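PDB 3TOS: CalS11 from Micromonospora echinospora, which probably transfers a methyl group from S-adenosylmethionine to an oxygen atom during calicheamicin biosynthesis, and is captured here with S-adenosyl-L-homocysteine bound. Local coordinates for residues Ile103-Asp114 / Ser160-Val171; Thr54-Gln65 / Leu244-Tyr252. All coordinates share one frame; numbering follows the deposited sequence. Where two conformers were deposited one is given.

Interaction 1 (Ile103-Asp114 / Ser160-Val171); sequences IVGFDTFTGFPD and SVLVEGDVRETV. With SAH (S-adenosyl-L-homocysteine), chain O.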
loop_
_atom_site.group_PDB
_atom_site.type_symbol
_atom_site.label_atom_id
_atom_site.label_comp_id
_atom_site.label_asym_id
_atom_site.label_seq_id
_atom_site.Cartn_x
_atom_site.Cartn_y
_atom_site.Cartn_z
ATOM N N ILE B 103 10.655 -18.326 -28.951
ATOM C CA ILE B 103 12.016 -18.173 -28.406
ATOM C C ILE B 103 12.969 -18.229 -29.565
ATOM O O ILE B 103 12.963 -19.193 -30.316
ATOM C CB ILE B 103 12.373 -19.329 -27.421
ATOM C CG1 ILE B 103 11.492 -19.210 -26.174
ATOM C CG2 ILE B 103 13.878 -19.247 -27.046
ATOM C CD1 ILE B 103 11.468 -20.493 -25.318
ATOM N N VAL B 104 13.769 -17.183 -29.757
ATOM C CA VAL B 104 14.627 -17.074 -30.957
ATOM C C VAL B 104 16.046 -16.895 -30.458
ATOM O O VAL B 104 16.337 -15.940 -29.717
ATOM C CB VAL B 104 14.240 -15.884 -31.892
ATOM C CG1 VAL B 104 14.950 -16.011 -33.179
ATOM C CG2 VAL B 104 12.699 -15.877 -32.089
ATOM N N GLY B 105 16.914 -17.830 -30.821
ATOM C CA GLY B 105 18.317 -17.762 -30.399
ATOM C C GLY B 105 19.216 -17.519 -31.586
ATOM O O GLY B 105 19.146 -18.200 -32.578
ATOM N N PHE B 106 20.058 -16.499 -31.495
ATOM C CA PHE B 106 20.962 -16.134 -32.595
ATOM C C PHE B 106 22.398 -16.398 -32.188
ATOM O O PHE B 106 22.847 -15.962 -31.107
ATOM C CB PHE B 106 20.872 -14.614 -32.952
ATOM C CG PHE B 106 19.524 -14.149 -33.402
ATOM C CD1 PHE B 106 18.523 -13.831 -32.471
ATOM C CD2 PHE B 106 19.255 -13.954 -34.770
ATOM C CE1 PHE B 106 17.246 -13.355 -32.919
ATOM C CE2 PHE B 106 17.981 -13.508 -35.198
ATOM C CZ PHE B 106 16.991 -13.219 -34.284
ATOM N N ASP B 107 23.165 -17.053 -33.054
ATOM C CA ASP B 107 24.594 -17.225 -32.806
ATOM C C ASP B 107 25.231 -17.628 -34.128
ATOM O O ASP B 107 24.539 -18.157 -35.014
ATOM C CB ASP B 107 24.818 -18.366 -31.758
ATOM C CG ASP B 107 26.106 -18.233 -31.006
ATOM O OD1 ASP B 107 27.211 -18.221 -31.627
ATOM O OD2 ASP B 107 26.043 -18.156 -29.778
ATOM N N THR B 108 26.534 -17.454 -34.277
ATOM C CA THR B 108 27.258 -18.087 -35.371
ATOM C C THR B 108 27.331 -19.595 -35.138
ATOM O O THR B 108 27.369 -20.383 -36.104
ATOM C CB THR B 108 28.717 -17.612 -35.429
ATOM O OG1 THR B 108 29.297 -17.858 -34.154
ATOM C CG2 THR B 108 28.836 -16.100 -35.756
ATOM N N PHE B 109 27.328 -19.981 -33.851
ATOM C CA PHE B 109 27.649 -21.347 -33.381
ATOM C C PHE B 109 29.055 -21.750 -33.725
ATOM O O PHE B 109 29.427 -22.893 -33.522
ATOM C CB PHE B 109 26.576 -22.372 -33.789
ATOM C CG PHE B 109 25.231 -22.065 -33.209
ATOM C CD1 PHE B 109 24.953 -22.418 -31.875
ATOM C CD2 PHE B 109 24.247 -21.391 -33.977
ATOM C CE1 PHE B 109 23.693 -22.145 -31.324
ATOM C CE2 PHE B 109 22.988 -21.121 -33.448
ATOM C CZ PHE B 109 22.720 -21.462 -32.107
ATOM N N THR B 110 29.861 -20.785 -34.175
ATOM C CA THR B 110 31.288 -21.040 -34.445
ATOM C C THR B 110 32.149 -20.052 -33.677
ATOM O O THR B 110 33.331 -19.813 -34.004
ATOM C CB THR B 110 31.602 -20.933 -35.960
ATOM O OG1 THR B 110 31.214 -19.642 -36.430
ATOM C CG2 THR B 110 30.806 -21.955 -36.742
ATOM N N GLY B 111 31.581 -19.464 -32.641
ATOM C CA GLY B 111 32.389 -18.560 -31.833
ATOM C C GLY B 111 32.432 -17.145 -32.347
ATOM O O GLY B 111 31.846 -16.824 -33.386
ATOM N N PHE B 112 33.154 -16.279 -31.656
ATOM C CA PHE B 112 33.228 -14.896 -32.131
ATOM C C PHE B 112 33.681 -14.816 -33.591
ATOM O O PHE B 112 34.687 -15.427 -33.957
ATOM C CB PHE B 112 34.283 -14.103 -31.310
ATOM C CG PHE B 112 33.960 -13.904 -29.866
ATOM C CD1 PHE B 112 32.670 -13.721 -29.401
ATOM C CD2 PHE B 112 35.017 -13.802 -28.955
ATOM C CE1 PHE B 112 32.409 -13.528 -28.048
ATOM C CE2 PHE B 112 34.762 -13.578 -27.584
ATOM C CZ PHE B 112 33.456 -13.437 -27.137
ATOM N N PRO B 113 32.978 -14.061 -34.460
ATOM C CA PRO B 113 33.411 -14.051 -35.877
ATOM C C PRO B 113 34.524 -13.044 -36.201
ATOM O O PRO B 113 35.233 -13.198 -37.210
ATOM C CB PRO B 113 32.135 -13.644 -36.627
ATOM C CG PRO B 113 31.439 -12.735 -35.623
ATOM C CD PRO B 113 31.687 -13.356 -34.262
ATOM N N ASP B 114 34.631 -12.007 -35.361
ATOM C CA ASP B 114 35.714 -11.021 -35.420
ATOM C C ASP B 114 35.685 -10.339 -34.081
ATOM O O ASP B 114 34.686 -10.496 -33.334
ATOM C CB ASP B 114 35.464 -9.991 -36.525
ATOM C CG ASP B 114 34.043 -9.498 -36.556
ATOM O OD1 ASP B 114 33.488 -8.994 -35.555
ATOM O OD2 ASP B 114 33.436 -9.670 -37.595
ATOM N N SER B 160 10.347 -22.442 -31.256
ATOM C CA SER B 160 11.758 -22.239 -30.929
ATOM C C SER B 160 12.570 -22.218 -32.211
ATOM O O SER B 160 12.523 -23.199 -33.007
ATOM C CB SER B 160 12.308 -23.366 -30.040
ATOM O OG SER B 160 11.663 -23.425 -28.788
ATOM N N VAL B 161 13.291 -21.120 -32.445
ATOM C CA VAL B 161 13.969 -20.970 -33.706
ATOM C C VAL B 161 15.420 -20.647 -33.418
ATOM O O VAL B 161 15.736 -19.729 -32.641
ATOM C CB VAL B 161 13.345 -19.789 -34.462
ATOM C CG1 VAL B 161 14.168 -19.444 -35.699
ATOM C CG2 VAL B 161 11.897 -20.153 -34.829
ATOM N N LEU B 162 16.331 -21.406 -34.010
ATOM C CA LEU B 162 17.736 -21.088 -33.954
ATOM C C LEU B 162 18.138 -20.417 -35.264
ATOM O O LEU B 162 17.920 -20.974 -36.373
ATOM C CB LEU B 162 18.525 -22.372 -33.765
ATOM C CG LEU B 162 18.173 -23.088 -32.479
ATOM C CD1 LEU B 162 19.030 -24.381 -32.403
ATOM C CD2 LEU B 162 18.359 -22.243 -31.204
ATOM N N VAL B 163 18.743 -19.251 -35.148
ATOM C CA VAL B 163 19.123 -18.511 -36.355
ATOM C C VAL B 163 20.638 -18.474 -36.420
ATOM O O VAL B 163 21.287 -17.878 -35.554
ATOM C CB VAL B 163 18.550 -17.097 -36.361
ATOM C CG1 VAL B 163 18.925 -16.383 -37.656
ATOM C CG2 VAL B 163 17.023 -17.134 -36.203
ATOM N N GLU B 164 21.190 -19.131 -37.426
ATOM C CA GLU B 164 22.679 -19.303 -37.492
ATOM C C GLU B 164 23.305 -18.253 -38.375
ATOM O O GLU B 164 22.859 -18.063 -39.534
ATOM C CB GLU B 164 23.039 -20.682 -38.062
ATOM C CG GLU B 164 22.374 -21.817 -37.308
ATOM C CD GLU B 164 22.702 -23.175 -37.900
ATOM O OE1 GLU B 164 23.917 -23.423 -38.186
ATOM O OE2 GLU B 164 21.732 -24.001 -38.042
ATOM N N GLY B 165 24.347 -17.610 -37.847
ATOM C CA GLY B 165 25.153 -16.650 -38.588
ATOM C C GLY B 165 25.480 -15.413 -37.769
ATOM O O GLY B 165 25.220 -15.350 -36.557
ATOM N N ASP B 166 26.086 -14.413 -38.430
ATOM C CA ASP B 166 26.475 -13.175 -37.745
ATOM C C ASP B 166 25.263 -12.302 -37.542
ATOM O O ASP B 166 24.565 -11.989 -38.514
ATOM C CB ASP B 166 27.489 -12.496 -38.648
ATOM C CG ASP B 166 28.109 -11.304 -38.031
ATOM O OD1 ASP B 166 27.518 -10.634 -37.169
ATOM O OD2 ASP B 166 29.270 -11.049 -38.362
ATOM N N VAL B 167 24.980 -11.932 -36.287
ATOM C CA VAL B 167 23.784 -11.105 -35.936
ATOM C C VAL B 167 23.704 -9.817 -36.702
ATOM O O VAL B 167 22.592 -9.277 -36.893
ATOM C CB VAL B 167 23.621 -10.818 -34.414
ATOM C CG1 VAL B 167 23.313 -12.134 -33.623
ATOM C CG2 VAL B 167 24.828 -10.082 -33.849
ATOM N N ARG B 168 24.827 -9.280 -37.142
ATOM C CA ARG B 168 24.793 -8.045 -37.951
ATOM C C ARG B 168 23.944 -8.217 -39.205
ATOM O O ARG B 168 23.303 -7.259 -39.690
ATOM C CB ARG B 168 26.205 -7.576 -38.314
ATOM C CG ARG B 168 26.952 -7.116 -37.073
ATOM C CD ARG B 168 28.409 -6.800 -37.331
ATOM N NE ARG B 168 29.162 -8.032 -37.336
ATOM C CZ ARG B 168 30.464 -8.117 -37.099
ATOM N NH1 ARG B 168 31.189 -7.038 -36.801
ATOM N NH2 ARG B 168 31.027 -9.292 -37.144
ATOM N N GLU B 169 23.915 -9.452 -39.708
ATOM C CA GLU B 169 23.076 -9.784 -40.896
ATOM C C GLU B 169 21.768 -10.471 -40.517
ATOM O O GLU B 169 20.681 -10.194 -41.093
ATOM C CB GLU B 169 23.883 -10.654 -41.871
ATOM C CG GLU B 169 24.915 -9.879 -42.687
ATOM C CD GLU B 169 26.121 -9.253 -41.901
ATOM O OE1 GLU B 169 26.959 -9.973 -41.285
ATOM O OE2 GLU B 169 26.267 -8.006 -41.968
ATOM N N THR B 170 21.864 -11.429 -39.581
ATOM C CA THR B 170 20.731 -12.332 -39.366
ATOM C C THR B 170 19.631 -11.670 -38.543
ATOM O O THR B 170 18.488 -12.060 -38.668
ATOM C CB THR B 170 21.158 -13.609 -38.649
ATOM O OG1 THR B 170 21.678 -13.263 -37.369
ATOM C CG2 THR B 170 22.228 -14.369 -39.433
ATOM N N VAL B 171 19.953 -10.688 -37.668
ATOM C CA VAL B 171 18.893 -10.046 -36.865
ATOM C C VAL B 171 18.036 -9.116 -37.720
ATOM O O VAL B 171 16.832 -9.241 -37.739
ATOM C CB VAL B 171 19.429 -9.374 -35.542
ATOM C CG1 VAL B 171 18.306 -8.518 -34.861
ATOM C CG2 VAL B 171 19.895 -10.499 -34.581
HETATM N N SAH O . 24.222 -17.338 -23.470
HETATM C CA SAH O . 25.297 -18.380 -23.404
HETATM C CB SAH O . 26.697 -17.800 -23.511
HETATM C CG SAH O . 26.957 -17.152 -24.887
HETATM S SD SAH O . 28.710 -16.955 -25.134
HETATM C C SAH O . 25.143 -19.071 -22.050
HETATM O O SAH O . 25.905 -20.037 -21.736
HETATM O OXT SAH O . 24.210 -18.786 -21.289
HETATM C "C5'" SAH O . 28.799 -15.661 -26.382
HETATM C "C4'" SAH O . 28.178 -16.061 -27.763
HETATM O "O4'" SAH O . 28.045 -14.877 -28.563
HETATM C "C3'" SAH O . 29.147 -16.987 -28.513
HETATM O "O3'" SAH O . 28.531 -18.279 -28.739
HETATM C "C2'" SAH O . 29.442 -16.208 -29.784
HETATM O "O2'" SAH O . 29.602 -17.013 -30.971
HETATM C "C1'" SAH O . 28.208 -15.281 -29.892
HETATM N N9 SAH O . 28.481 -14.081 -30.720
HETATM C C8 SAH O . 29.358 -13.072 -30.469
HETATM N N7 SAH O . 29.308 -12.241 -31.541
HETATM C C5 SAH O . 28.437 -12.714 -32.457
HETATM C C6 SAH O . 27.968 -12.267 -33.773
HETATM N N6 SAH O . 28.502 -11.163 -34.346
HETATM N N1 SAH O . 27.029 -13.038 -34.375
HETATM C C2 SAH O . 26.517 -14.161 -33.787
HETATM N N3 SAH O . 26.949 -14.671 -32.612
HETATM C C4 SAH O . 27.867 -13.915 -31.911
HETATM O O HOH W 1 26.475 -22.628 -37.562
#

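Interaction 2 (Thr54-Gln65 / Leu244-Tyr252); sequences TDLLSMDALYRQ and LPGRPAPAY. With EDO (1,2-ethanediol), chain R.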
loop_
_atom_site.group_PDB
_atom_site.type_symbol
_atom_site.label_atom_id
_atom_site.label_comp_id
_atom_site.label_asym_id
_atom_site.label_seq_id
_atom_site.Cartn_x
_atom_site.Cartn_y
_atom_site.Cartn_z
ATOM N N THR B 54 21.818 -19.608 -9.658
ATOM C CA THR B 54 21.601 -18.164 -9.637
ATOM C C THR B 54 21.193 -17.693 -11.061
ATOM O O THR B 54 20.267 -16.893 -11.235
ATOM C CB THR B 54 22.895 -17.408 -9.189
ATOM O OG1 THR B 54 23.220 -17.823 -7.865
ATOM C CG2 THR B 54 22.619 -15.914 -9.125
ATOM N N ASP B 55 21.872 -18.211 -12.066
ATOM C CA ASP B 55 21.526 -17.890 -13.467
ATOM C C ASP B 55 20.084 -18.279 -13.782
ATOM O O ASP B 55 19.357 -17.482 -14.355
ATOM C CB ASP B 55 22.511 -18.596 -14.419
ATOM C CG ASP B 55 22.153 -18.374 -15.864
ATOM O OD1 ASP B 55 22.516 -17.271 -16.353
ATOM O OD2 ASP B 55 21.465 -19.214 -16.502
ATOM N N LEU B 56 19.683 -19.459 -13.334
ATOM C CA LEU B 56 18.336 -19.958 -13.534
ATOM C C LEU B 56 17.294 -19.045 -12.877
ATOM O O LEU B 56 16.334 -18.662 -13.508
ATOM C CB LEU B 56 18.239 -21.429 -13.070
ATOM C CG LEU B 56 16.875 -22.098 -13.285
ATOM C CD1 LEU B 56 17.119 -23.600 -13.278
ATOM C CD2 LEU B 56 15.838 -21.695 -12.217
ATOM N N LEU B 57 17.538 -18.659 -11.637
ATOM C CA LEU B 57 16.616 -17.836 -10.924
ATOM C C LEU B 57 16.553 -16.449 -11.593
ATOM O O LEU B 57 15.513 -15.792 -11.597
ATOM C CB LEU B 57 17.016 -17.709 -9.452
ATOM C CG LEU B 57 16.935 -19.015 -8.647
ATOM C CD1 LEU B 57 17.575 -18.784 -7.291
ATOM C CD2 LEU B 57 15.470 -19.457 -8.525
ATOM N N SER B 58 17.702 -15.942 -12.115
ATOM C CA SER B 58 17.695 -14.626 -12.785
ATOM C C SER B 58 16.897 -14.684 -14.098
ATOM O O SER B 58 16.105 -13.761 -14.374
ATOM C CB SER B 58 19.119 -14.152 -13.100
ATOM O OG SER B 58 19.739 -13.815 -11.865
HETATM N N MSE B 59 17.040 -15.760 -14.874
HETATM C CA MSE B 59 16.215 -15.903 -16.090
HETATM C C MSE B 59 14.726 -15.954 -15.758
HETATM O O MSE B 59 13.899 -15.365 -16.491
HETATM C CB MSE B 59 16.633 -17.118 -16.911
HETATM C CG MSE B 59 18.069 -17.066 -17.465
HETATM SE SE MSE B 59 18.536 -15.447 -18.450
HETATM C CE MSE B 59 19.512 -14.490 -17.055
ATOM N N ASP B 60 14.398 -16.655 -14.674
ATOM C CA ASP B 60 13.026 -16.725 -14.218
ATOM C C ASP B 60 12.505 -15.341 -13.805
ATOM O O ASP B 60 11.354 -15.000 -14.102
ATOM C CB ASP B 60 12.891 -17.722 -13.037
ATOM C CG ASP B 60 11.525 -17.733 -12.456
ATOM O OD1 ASP B 60 10.640 -18.269 -13.122
ATOM O OD2 ASP B 60 11.320 -17.271 -11.319
ATOM N N ALA B 61 13.349 -14.537 -13.148
ATOM C CA ALA B 61 12.938 -13.196 -12.722
ATOM C C ALA B 61 12.680 -12.311 -13.955
ATOM O O ALA B 61 11.687 -11.561 -13.983
ATOM C CB ALA B 61 14.027 -12.555 -11.848
ATOM N N LEU B 62 13.538 -12.395 -14.977
ATOM C CA LEU B 62 13.295 -11.589 -16.198
ATOM C C LEU B 62 12.025 -12.054 -16.915
ATOM O O LEU B 62 11.175 -11.216 -17.310
ATOM C CB LEU B 62 14.464 -11.683 -17.183
ATOM C CG LEU B 62 15.794 -11.121 -16.640
ATOM C CD1 LEU B 62 16.859 -11.387 -17.705
ATOM C CD2 LEU B 62 15.753 -9.562 -16.366
ATOM N N TYR B 63 11.830 -13.370 -17.007
ATOM C CA TYR B 63 10.654 -13.889 -17.699
ATOM C C TYR B 63 9.383 -13.459 -16.973
ATOM O O TYR B 63 8.393 -13.031 -17.572
ATOM C CB TYR B 63 10.730 -15.418 -17.795
ATOM C CG TYR B 63 9.790 -16.089 -18.807
ATOM C CD1 TYR B 63 8.569 -15.510 -19.192
ATOM C CD2 TYR B 63 10.178 -17.213 -19.474
ATOM C CE1 TYR B 63 7.753 -16.094 -20.109
ATOM C CE2 TYR B 63 9.353 -17.786 -20.428
ATOM C CZ TYR B 63 8.135 -17.291 -20.678
ATOM O OH TYR B 63 7.360 -17.921 -21.637
ATOM N N ARG B 64 9.384 -13.570 -15.644
ATOM C CA ARG B 64 8.201 -13.154 -14.890
ATOM C C ARG B 64 7.828 -11.689 -15.111
ATOM O O ARG B 64 6.665 -11.333 -15.050
ATOM C CB ARG B 64 8.392 -13.430 -13.402
ATOM C CG ARG B 64 8.267 -14.922 -13.085
ATOM C CD ARG B 64 8.286 -15.125 -11.570
ATOM N NE ARG B 64 9.610 -14.929 -10.965
ATOM C CZ ARG B 64 9.966 -13.930 -10.153
ATOM N NH1 ARG B 64 9.122 -12.936 -9.873
ATOM N NH2 ARG B 64 11.207 -13.895 -9.660
ATOM N N GLN B 65 8.817 -10.858 -15.405
ATOM C CA GLN B 65 8.536 -9.431 -15.644
ATOM C C GLN B 65 7.873 -9.134 -16.966
ATOM O O GLN B 65 7.312 -8.037 -17.112
ATOM C CB GLN B 65 9.804 -8.560 -15.515
ATOM C CG GLN B 65 10.189 -8.474 -14.006
ATOM C CD GLN B 65 11.271 -7.440 -13.701
ATOM O OE1 GLN B 65 11.264 -6.339 -14.232
ATOM N NE2 GLN B 65 12.213 -7.813 -12.849
ATOM N N LEU B 244 19.350 -7.575 -10.304
ATOM C CA LEU B 244 18.637 -8.332 -9.282
ATOM C C LEU B 244 19.593 -8.351 -8.058
ATOM O O LEU B 244 20.736 -8.767 -8.221
ATOM C CB LEU B 244 18.393 -9.780 -9.781
ATOM C CG LEU B 244 17.571 -9.792 -11.087
ATOM C CD1 LEU B 244 17.513 -11.174 -11.696
ATOM C CD2 LEU B 244 16.144 -9.206 -10.880
ATOM N N PRO B 245 19.164 -7.845 -6.857
ATOM C CA PRO B 245 20.111 -7.613 -5.758
ATOM C C PRO B 245 20.969 -8.836 -5.444
ATOM O O PRO B 245 20.428 -9.965 -5.411
ATOM C CB PRO B 245 19.191 -7.280 -4.574
ATOM C CG PRO B 245 17.999 -6.601 -5.203
ATOM C CD PRO B 245 17.835 -7.241 -6.583
ATOM N N GLY B 246 22.277 -8.604 -5.255
ATOM C CA GLY B 246 23.220 -9.665 -4.886
ATOM C C GLY B 246 23.869 -10.326 -6.067
ATOM O O GLY B 246 24.750 -11.170 -5.864
ATOM N N ARG B 247 23.451 -9.948 -7.288
ATOM C CA ARG B 247 23.912 -10.613 -8.518
ATOM C C ARG B 247 24.532 -9.580 -9.446
ATOM O O ARG B 247 23.885 -8.592 -9.817
ATOM C CB ARG B 247 22.697 -11.335 -9.211
ATOM C CG ARG B 247 21.959 -12.240 -8.236
ATOM C CD ARG B 247 20.814 -12.905 -8.891
ATOM N NE ARG B 247 20.026 -13.550 -7.858
ATOM C CZ ARG B 247 18.830 -14.047 -8.029
ATOM N NH1 ARG B 247 18.305 -14.125 -9.256
ATOM N NH2 ARG B 247 18.182 -14.479 -6.962
ATOM N N PRO B 248 25.795 -9.759 -9.813
ATOM C CA PRO B 248 26.461 -8.725 -10.634
ATOM C C PRO B 248 25.886 -8.596 -12.040
ATOM O O PRO B 248 26.055 -7.530 -12.673
ATOM C CB PRO B 248 27.908 -9.243 -10.716
ATOM C CG PRO B 248 27.765 -10.735 -10.576
ATOM C CD PRO B 248 26.677 -10.913 -9.535
ATOM N N ALA B 249 25.198 -9.636 -12.514
ATOM C CA ALA B 249 24.580 -9.678 -13.870
ATOM C C ALA B 249 23.376 -10.585 -13.711
ATOM O O ALA B 249 23.403 -11.497 -12.864
ATOM C CB ALA B 249 25.567 -10.274 -14.892
ATOM N N PRO B 250 22.353 -10.392 -14.543
ATOM C CA PRO B 250 22.292 -9.392 -15.631
ATOM C C PRO B 250 21.997 -7.975 -15.150
ATOM O O PRO B 250 21.484 -7.766 -14.022
ATOM C CB PRO B 250 21.131 -9.907 -16.450
ATOM C CG PRO B 250 20.174 -10.427 -15.425
ATOM C CD PRO B 250 21.091 -11.183 -14.450
ATOM N N ALA B 251 22.307 -7.013 -16.006
ATOM C CA ALA B 251 21.798 -5.666 -15.834
ATOM C C ALA B 251 20.639 -5.535 -16.816
ATOM O O ALA B 251 20.760 -5.966 -17.966
ATOM C CB ALA B 251 22.862 -4.659 -16.171
ATOM N N TYR B 252 19.530 -4.941 -16.388
ATOM C CA TYR B 252 18.379 -4.910 -17.285
ATOM C C TYR B 252 17.612 -3.625 -17.100
ATOM O O TYR B 252 17.639 -2.997 -16.054
ATOM C CB TYR B 252 17.438 -6.125 -17.018
ATOM C CG TYR B 252 16.704 -6.072 -15.711
ATOM C CD1 TYR B 252 17.336 -6.400 -14.500
ATOM C CD2 TYR B 252 15.349 -5.741 -15.687
ATOM C CE1 TYR B 252 16.649 -6.344 -13.302
ATOM C CE2 TYR B 252 14.655 -5.679 -14.493
ATOM C CZ TYR B 252 15.316 -5.975 -13.301
ATOM O OH TYR B 252 14.587 -5.918 -12.137
HETATM C C1 EDO R . 22.892 -14.276 -15.584
HETATM O O1 EDO R . 23.405 -15.426 -14.954
HETATM C C2 EDO R . 24.106 -13.332 -15.725
HETATM O O2 EDO R . 25.242 -13.973 -16.343
HETATM O O HOH W 2 15.536 -14.270 -8.926
HETATM O O HOH W 3 22.390 -13.993 -12.337
#

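Interaction 1 (Ile103-Asp114 / Ser160-Val171)
Phe106 meets Val163 and Val171 in the close-packed half of this contact, where the parallel strands 103-107 and 160-164 run beside the start of helix 167-177. Methyl CG2 of Val171 sits over one face of the Phe106 ring, 3.6 Å from its centroid and 17° off the normal, while Phe106 CD2 touches Val163 CB at 3.6 Å. With CG anti to its carbonyl carbon (chi1 -61°), Phe106 lies alongside Val163, pointing the same way, and its CB reaches Val167 CG1 at 3.5 Å. A ladder of backbone bonds fixes the register, from Val161 N to Ile103 O through Gly165 N to Asp107 O.

Beyond the strand ends the contact is looser and more polar. A water bridges Thr108 O and Glu164 OE1. Arg168 grips Asp166 side-on, NE to OD1 and NH2 to OD2 (2.8 Å), and its NH1 forms a salt bridge with Glu194. Asp166 also caps the helix, and its OD1 accepts from N6 of the adenine of bound S-adenosyl-L-homocysteine (3.0 Å), consistent with a second-shell role for Arg168 in orienting this carboxylate.

Val167 N donates to adenine N1, and the Asp107 carboxylate receives both ribose hydroxyls of the same ligand, Asp107 OD2 lying 2.7 Å from O3'. An acidic residue ending the second strand and holding the ribose is the signature of the Rossmann-like methyltransferase cofactor site.

Interaction 2 (Thr54-Gln65 / Leu244-Tyr252)
Packing of a helix over a Rossmann-like methyltransferase sheet, against strands 183-188, 211-215 and 251-254, is illustrated by helix 50-65, which also meets the type II turn Leu244-Arg247. Arg247 reaches across to the helix with a chain extended from CG to NE. Its CD rests on Thr54 CG2 at 3.5 Å, and NH1 donates to Ser58 OG at 3.0 Å, with the hydroxyl oxygen near the guanidinium plane. NH1 also donates to a water, and a second water links Ser58 OG to Ala249 O, so the serine hydroxyl stands between the arginine and the loop.

Apolar groups fill in beside this polar cluster. Leu244 CD1 reaches Ala61 CB at 3.8 Å and also touches Ser58, while Pro250, which follows a cis peptide bond, places CD against Ser58 CB and CG near Leu62 CD1. On the sheet side, Tyr187 touches Met59, Leu62 and Pro250.

Toward the end of the helix, Tyr252 takes Leu62 CD2 over one face of its ring, 4.0 Å from the centroid and 24° off the normal. Its CG sits between backbone N and carbonyl carbon (chi1 70°), which brings one ring face against Leu62 CD2. An alanine here would remove the face that Leu62 packs on and would probably set the Gln65 amide free to turn. That amide stands 74° from the ring plane, and its NE2 points almost straight at Tyr252 OH, 3.1 Å away, with the oxygen in the amide plane.

How the interactions relate
The two interactions show how one sheet can be built on from separate regions. Their centres lie 23 Å apart, on opposite sides of the chain's centre, and their nearest atoms are about 6 Å apart without touching. Interaction 1 joins strand 160-164, outermost within this chain, to its neighbour 103-107; interaction 2 sets helix 50-65 against the antiparallel end, where 251-254 lies between 211-215 and 242-243. Along the chain, 54-65 comes first and 244-252 last, so interaction 2 brackets both segments of interaction 1. One contact shapes the adenosine site, whereas the other lies near the bound sodium ion and glutamic acid and meets two neighbouring subunits.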